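PDB 4GYI: Rio2 kinase from Chaetomium thermophilum, which is a RIO-type atypical kinase, probably a serine/threonine kinase, that binds ADP and magnesium, carries a phosphoaspartate and has an ATPase-dependent role in pre-40S ribosome maturation. Local coordinates for residues Ala165-Phe175 and Ala312-Glu320. Residues are numbered along the deposited sequence; the frame is centred on the assembly and turned at random.
Sequences AFMKALYEEGF and AKRLDAALE
Ala-169 and Leu-315 bring their CA atoms within 6.2 Å, and those of Ala-165 and Ala-318 are slightly closer, at 6.0 Å; since one number falls as the other rises, helix 149-172 and the largely irregular segment 312-320 run in opposite directions. The backbones have spread to 8.3 Å between the CA atoms of Glu-173 and Lys-313, and a Schellman motif with Gly-174 at positive phi turns the chain out of the helix. Alanines make the close approach possible: CB of Ala-169 meets CB of Ala-318 at 3.9 Å. Leu-315 contributes most of the contact. With CG anti to its carbonyl carbon (chi1 -59°), it sends CD1 to CD2 of Leu-170 at 3.6 Å and on to the Phe-175 ring, while CD2 lies against CG of Glu-173. Phe-175 is itself covered on one face, toward the rim, by CD2 of Leu-170. One turn before Leu-170, the Phe-166 ring presents its edge to the carbonyl of Leu-315, with CE1 3.7 Å from O. The bend of Glu-173 at chi2 (-52°) lays its carboxylate across the aliphatic part of Lys-313, yet OE1 stays 6.0 Å from NZ, too far for a salt bridge. Behind the interface, Arg-314 grips Asp-316 side-on through NE and NH2, and Asp-266 and Ser-264 extend this polar network. Phe-166, Ala-169, Leu-170, Leu-315 and Ala-318, joined by Leu-226, form an apolar seam in the RIO kinase fold, packing the linker between helices 300-304 and 326-341 against helix 149-172; the side chain of Phe-166 lies about 12 Å from the bound ADP.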
ATOM      1  N   ALA A 165      -4.739  -7.096  -4.510  1.00 32.97           N
ATOM      2  CA  ALA A 165      -5.516  -7.760  -5.546  1.00 34.92           C
ATOM      3  C   ALA A 165      -4.958  -7.419  -6.928  1.00 34.86           C
ATOM      4  O   ALA A 165      -4.875  -8.272  -7.808  1.00 33.38           O
ATOM      5  CB  ALA A 165      -6.970  -7.349  -5.447  1.00 30.80           C
ATOM      6  N   PHE A 166      -4.576  -6.159  -7.117  1.00 31.34           N
ATOM      7  CA  PHE A 166      -4.003  -5.749  -8.389  1.00 27.96           C
ATOM      8  C   PHE A 166      -2.622  -6.306  -8.590  1.00 32.53           C
ATOM      9  O   PHE A 166      -2.259  -6.654  -9.707  1.00 31.27           O
ATOM     10  CB  PHE A 166      -4.003  -4.235  -8.555  1.00 33.54           C
ATOM     11  CG  PHE A 166      -5.328  -3.695  -8.974  1.00 40.10           C
ATOM     12  CD1 PHE A 166      -6.130  -4.415  -9.846  1.00 47.10           C
ATOM     13  CD2 PHE A 166      -5.782  -2.490  -8.501  1.00 34.27           C
ATOM     14  CE1 PHE A 166      -7.366  -3.933 -10.236  1.00 50.08           C
ATOM     15  CE2 PHE A 166      -7.010  -2.005  -8.898  1.00 45.88           C
ATOM     16  CZ  PHE A 166      -7.805  -2.733  -9.756  1.00 39.34           C
ATOM     17  N   MET A 167      -1.850  -6.415  -7.516  1.00 29.91           N
ATOM     18  CA  MET A 167      -0.510  -6.959  -7.660  1.00 32.43           C
ATOM     19  C   MET A 167      -0.596  -8.438  -8.018  1.00 35.87           C
ATOM     20  O   MET A 167       0.172  -8.911  -8.845  1.00 34.00           O
ATOM     21  CB  MET A 167       0.328  -6.701  -6.406  1.00 35.41           C
ATOM     22  CG  MET A 167       1.794  -7.119  -6.503  1.00 46.58           C
ATOM     23  SD  MET A 167       2.638  -6.849  -4.914  1.00 38.73           S
ATOM     24  CE  MET A 167       2.236  -5.111  -4.642  1.00 28.63           C
ATOM     25  N   LYS A 168      -1.541  -9.161  -7.422  1.00 31.50           N
ATOM     26  CA  LYS A 168      -1.768 -10.547  -7.818  1.00 33.47           C
ATOM     27  C   LYS A 168      -2.153 -10.679  -9.291  1.00 40.37           C
ATOM     28  O   LYS A 168      -1.578 -11.497 -10.022  1.00 41.86           O
ATOM     29  CB  LYS A 168      -2.860 -11.212  -6.973  1.00 44.77           C
ATOM     30  CG  LYS A 168      -2.419 -11.713  -5.614  1.00 51.76           C
ATOM     31  CD  LYS A 168      -3.508 -12.562  -4.982  1.00 60.79           C
ATOM     32  CE  LYS A 168      -3.830 -13.781  -5.851  1.00 71.16           C
ATOM     33  NZ  LYS A 168      -5.105 -14.490  -5.486  1.00 62.32           N
ATOM     34  N   ALA A 169      -3.144  -9.907  -9.722  1.00 34.21           N
ATOM     35  CA  ALA A 169      -3.613 -10.007 -11.105  1.00 37.13           C
ATOM     36  C   ALA A 169      -2.467  -9.704 -12.059  1.00 39.04           C
ATOM     37  O   ALA A 169      -2.264 -10.402 -13.045  1.00 44.23           O
ATOM     38  CB  ALA A 169      -4.800  -9.047 -11.367  1.00 34.69           C
ATOM     39  N   LEU A 170      -1.695  -8.669 -11.747  1.00 37.10           N
ATOM     40  CA  LEU A 170      -0.656  -8.225 -12.662  1.00 27.14           C
ATOM     41  C   LEU A 170       0.480  -9.222 -12.665  1.00 27.38           C
ATOM     42  O   LEU A 170       1.036  -9.541 -13.709  1.00 33.97           O
ATOM     43  CB  LEU A 170      -0.146  -6.836 -12.269  1.00 30.94           C
ATOM     44  CG  LEU A 170      -1.159  -5.727 -12.525  1.00 32.94           C
ATOM     45  CD1 LEU A 170      -0.747  -4.451 -11.833  1.00 33.72           C
ATOM     46  CD2 LEU A 170      -1.307  -5.510 -14.029  1.00 34.42           C
ATOM     47  N   TYR A 171       0.826  -9.707 -11.484  1.00 25.92           N
ATOM     48  CA  TYR A 171       1.914 -10.666 -11.359  1.00 35.19           C
ATOM     49  C   TYR A 171       1.605 -11.956 -12.130  1.00 39.63           C
ATOM     50  O   TYR A 171       2.468 -12.500 -12.814  1.00 40.26           O
ATOM     51  CB  TYR A 171       2.177 -10.982  -9.890  1.00 25.71           C
ATOM     52  CG  TYR A 171       3.336 -11.921  -9.682  1.00 39.88           C
ATOM     53  CD1 TYR A 171       4.640 -11.458  -9.718  1.00 37.43           C
ATOM     54  CD2 TYR A 171       3.127 -13.278  -9.451  1.00 44.93           C
ATOM     55  CE1 TYR A 171       5.710 -12.313  -9.539  1.00 44.71           C
ATOM     56  CE2 TYR A 171       4.194 -14.141  -9.266  1.00 48.04           C
ATOM     57  CZ  TYR A 171       5.484 -13.651  -9.312  1.00 49.26           C
ATOM     58  OH  TYR A 171       6.554 -14.499  -9.121  1.00 62.13           O
ATOM     59  N   GLU A 172       0.370 -12.430 -12.032  1.00 44.58           N
ATOM     60  CA  GLU A 172      -0.022 -13.672 -12.706  1.00 43.50           C
ATOM     61  C   GLU A 172      -0.133 -13.515 -14.229  1.00 48.95           C
ATOM     62  O   GLU A 172       0.123 -14.456 -14.975  1.00 62.27           O
ATOM     63  CB  GLU A 172      -1.301 -14.236 -12.091  1.00 47.06           C
ATOM     64  CG  GLU A 172      -1.082 -14.825 -10.696  1.00 60.08           C
ATOM     65  CD  GLU A 172      -2.358 -14.875  -9.856  1.00 82.70           C
ATOM     66  OE1 GLU A 172      -3.366 -14.236 -10.245  1.00 88.25           O
ATOM     67  OE2 GLU A 172      -2.347 -15.546  -8.796  1.00 86.26           O
ATOM     68  N   GLU A 173      -0.476 -12.319 -14.694  1.00 43.20           N
ATOM     69  CA  GLU A 173      -0.476 -12.061 -16.129  1.00 45.10           C
ATOM     70  C   GLU A 173       0.909 -11.920 -16.756  1.00 48.35           C
ATOM     71  O   GLU A 173       1.026 -11.812 -17.974  1.00 56.06           O
ATOM     72  CB  GLU A 173      -1.310 -10.829 -16.457  1.00 49.73           C
ATOM     73  CG  GLU A 173      -2.778 -11.074 -16.325  1.00 66.80           C
ATOM     74  CD  GLU A 173      -3.212 -12.302 -17.098  1.00 72.76           C
ATOM     75  OE1 GLU A 173      -3.517 -13.325 -16.446  1.00 69.10           O
ATOM     76  OE2 GLU A 173      -3.234 -12.239 -18.348  1.00 74.61           O
ATOM     77  N   GLY A 174       1.953 -11.908 -15.939  1.00 44.81           N
ATOM     78  CA  GLY A 174       3.301 -11.745 -16.454  1.00 40.79           C
ATOM     79  C   GLY A 174       3.839 -10.315 -16.475  1.00 48.45           C
ATOM     80  O   GLY A 174       4.867 -10.053 -17.101  1.00 47.80           O
ATOM     81  N   PHE A 175       3.161  -9.388 -15.804  1.00 37.30           N
ATOM     82  CA  PHE A 175       3.663  -8.010 -15.679  1.00 43.85           C
ATOM     83  C   PHE A 175       4.860  -7.932 -14.725  1.00 49.73           C
ATOM     84  O   PHE A 175       4.948  -8.713 -13.773  1.00 43.88           O
ATOM     85  CB  PHE A 175       2.587  -7.082 -15.152  1.00 26.19           C
ATOM     86  CG  PHE A 175       1.566  -6.698 -16.166  1.00 33.14           C
ATOM     87  CD1 PHE A 175       1.659  -5.491 -16.836  1.00 35.37           C
ATOM     88  CD2 PHE A 175       0.487  -7.528 -16.430  1.00 43.29           C
ATOM     89  CE1 PHE A 175       0.706  -5.120 -17.764  1.00 44.25           C
ATOM     90  CE2 PHE A 175      -0.470  -7.165 -17.357  1.00 49.03           C
ATOM     91  CZ  PHE A 175      -0.361  -5.960 -18.026  1.00 49.38           C
ATOM     92  N   ALA A 312      -6.389 -10.643 -24.332  1.00 75.33           N
ATOM     93  CA  ALA A 312      -6.324  -9.731 -23.178  1.00 68.33           C
ATOM     94  C   ALA A 312      -7.368  -9.919 -22.083  1.00 64.08           C
ATOM     95  O   ALA A 312      -8.529  -9.538 -22.228  1.00 75.40           O
ATOM     96  CB  ALA A 312      -6.308  -8.279 -23.642  1.00 71.74           C
ATOM     97  N   LYS A 313      -6.923 -10.498 -20.979  1.00 53.82           N
ATOM     98  CA  LYS A 313      -7.757 -10.652 -19.806  1.00 59.09           C
ATOM     99  C   LYS A 313      -7.968  -9.288 -19.145  1.00 65.79           C
ATOM    100  O   LYS A 313      -7.021  -8.521 -18.980  1.00 73.11           O
ATOM    101  CB  LYS A 313      -7.093 -11.620 -18.827  1.00 53.54           C
ATOM    102  CG  LYS A 313      -8.006 -12.078 -17.717  1.00 69.08           C
ATOM    103  CD  LYS A 313      -7.292 -12.953 -16.701  1.00 74.32           C
ATOM    104  CE  LYS A 313      -8.289 -13.535 -15.695  1.00 79.47           C
ATOM    105  NZ  LYS A 313      -9.318 -12.534 -15.258  1.00 73.02           N
ATOM    106  N   ARG A 314      -9.208  -8.983 -18.777  1.00 60.50           N
ATOM    107  CA  ARG A 314      -9.523  -7.707 -18.141  1.00 54.40           C
ATOM    108  C   ARG A 314      -9.158  -7.767 -16.669  1.00 58.81           C
ATOM    109  O   ARG A 314      -9.887  -8.359 -15.871  1.00 63.83           O
ATOM    110  CB  ARG A 314     -11.016  -7.397 -18.274  1.00 55.04           C
ATOM    111  CG  ARG A 314     -11.505  -7.189 -19.695  1.00 66.24           C
ATOM    112  CD  ARG A 314     -11.168  -5.793 -20.206  1.00 73.94           C
ATOM    113  NE  ARG A 314     -11.753  -4.742 -19.372  1.00 75.77           N
ATOM    114  CZ  ARG A 314     -12.870  -4.076 -19.660  1.00 76.73           C
ATOM    115  NH1 ARG A 314     -13.543  -4.335 -20.778  1.00 74.56           N
ATOM    116  NH2 ARG A 314     -13.311  -3.137 -18.827  1.00 71.66           N
ATOM    117  N   LEU A 315      -8.039  -7.146 -16.306  1.00 51.40           N
ATOM    118  CA  LEU A 315      -7.544  -7.213 -14.931  1.00 45.97           C
ATOM    119  C   LEU A 315      -8.306  -6.293 -13.995  1.00 55.87           C
ATOM    120  O   LEU A 315      -8.212  -6.425 -12.773  1.00 58.16           O
ATOM    121  CB  LEU A 315      -6.055  -6.881 -14.882  1.00 39.56           C
ATOM    122  CG  LEU A 315      -5.230  -7.833 -15.747  1.00 46.52           C
ATOM    123  CD1 LEU A 315      -3.745  -7.711 -15.458  1.00 41.27           C
ATOM    124  CD2 LEU A 315      -5.713  -9.243 -15.487  1.00 46.82           C
ATOM    125  N   ASP A 316      -9.076  -5.374 -14.572  1.00 54.28           N
ATOM    126  CA  ASP A 316      -9.812  -4.388 -13.788  1.00 61.19           C
ATOM    127  C   ASP A 316     -11.051  -4.978 -13.123  1.00 77.13           C
ATOM    128  O   ASP A 316     -11.939  -4.250 -12.676  1.00 77.07           O
ATOM    129  CB  ASP A 316     -10.190  -3.187 -14.656  1.00 58.63           C
ATOM    130  CG  ASP A 316     -10.833  -3.593 -15.970  1.00 65.02           C
ATOM    131  OD1 ASP A 316     -10.601  -4.741 -16.413  1.00 70.32           O
ATOM    132  OD2 ASP A 316     -11.560  -2.763 -16.561  1.00 51.82           O
ATOM    133  N   ALA A 317     -11.102  -6.304 -13.066  1.00 86.14           N
ATOM    134  CA  ALA A 317     -12.195  -7.011 -12.420  1.00 85.89           C
ATOM    135  C   ALA A 317     -11.676  -7.803 -11.226  1.00 82.24           C
ATOM    136  O   ALA A 317     -12.429  -8.545 -10.594  1.00 76.08           O
ATOM    137  CB  ALA A 317     -12.881  -7.928 -13.409  1.00 88.00           C
ATOM    138  N   ALA A 318     -10.388  -7.636 -10.922  1.00 79.49           N
ATOM    139  CA  ALA A 318      -9.752  -8.328  -9.802  1.00 76.50           C
ATOM    140  C   ALA A 318     -10.349  -7.881  -8.473  1.00 78.44           C
ATOM    141  O   ALA A 318     -10.339  -8.615  -7.484  1.00 82.64           O
ATOM    142  CB  ALA A 318      -8.244  -8.093  -9.817  1.00 70.89           C
ATOM    143  N   LEU A 319     -10.877  -6.665  -8.463  1.00 77.80           N
ATOM    144  CA  LEU A 319     -11.468  -6.092  -7.265  1.00 82.77           C
ATOM    145  C   LEU A 319     -12.818  -6.729  -6.914  1.00 90.38           C
ATOM    146  O   LEU A 319     -13.159  -6.853  -5.736  1.00 90.86           O
ATOM    147  CB  LEU A 319     -11.617  -4.579  -7.448  1.00 83.31           C
ATOM    148  CG  LEU A 319     -11.272  -3.693  -6.249  1.00 79.54           C
ATOM    149  CD1 LEU A 319     -10.057  -4.249  -5.504  1.00 64.08           C
ATOM    150  CD2 LEU A 319     -11.033  -2.248  -6.703  1.00 76.11           C
ATOM    151  N   GLU A 320     -13.579  -7.132  -7.930  1.00 97.85           N
ATOM    152  CA  GLU A 320     -14.885  -7.753  -7.711  1.00104.36           C
ATOM    153  C   GLU A 320     -14.720  -8.978  -6.839  1.00107.08           C
ATOM    154  O   GLU A 320     -15.604  -9.319  -6.056  1.00110.97           O
ATOM    155  CB  GLU A 320     -15.517  -8.198  -9.033  1.00105.36           C
ATOM    156  CG  GLU A 320     -15.292  -7.263 -10.192  1.00108.67           C
ATOM    157  CD  GLU A 320     -15.910  -5.908  -9.962  1.00116.24           C
ATOM    158  OE1 GLU A 320     -15.218  -5.023  -9.415  1.00113.29           O
ATOM    159  OE2 GLU A 320     -17.092  -5.731 -10.327  1.00124.22           O
TER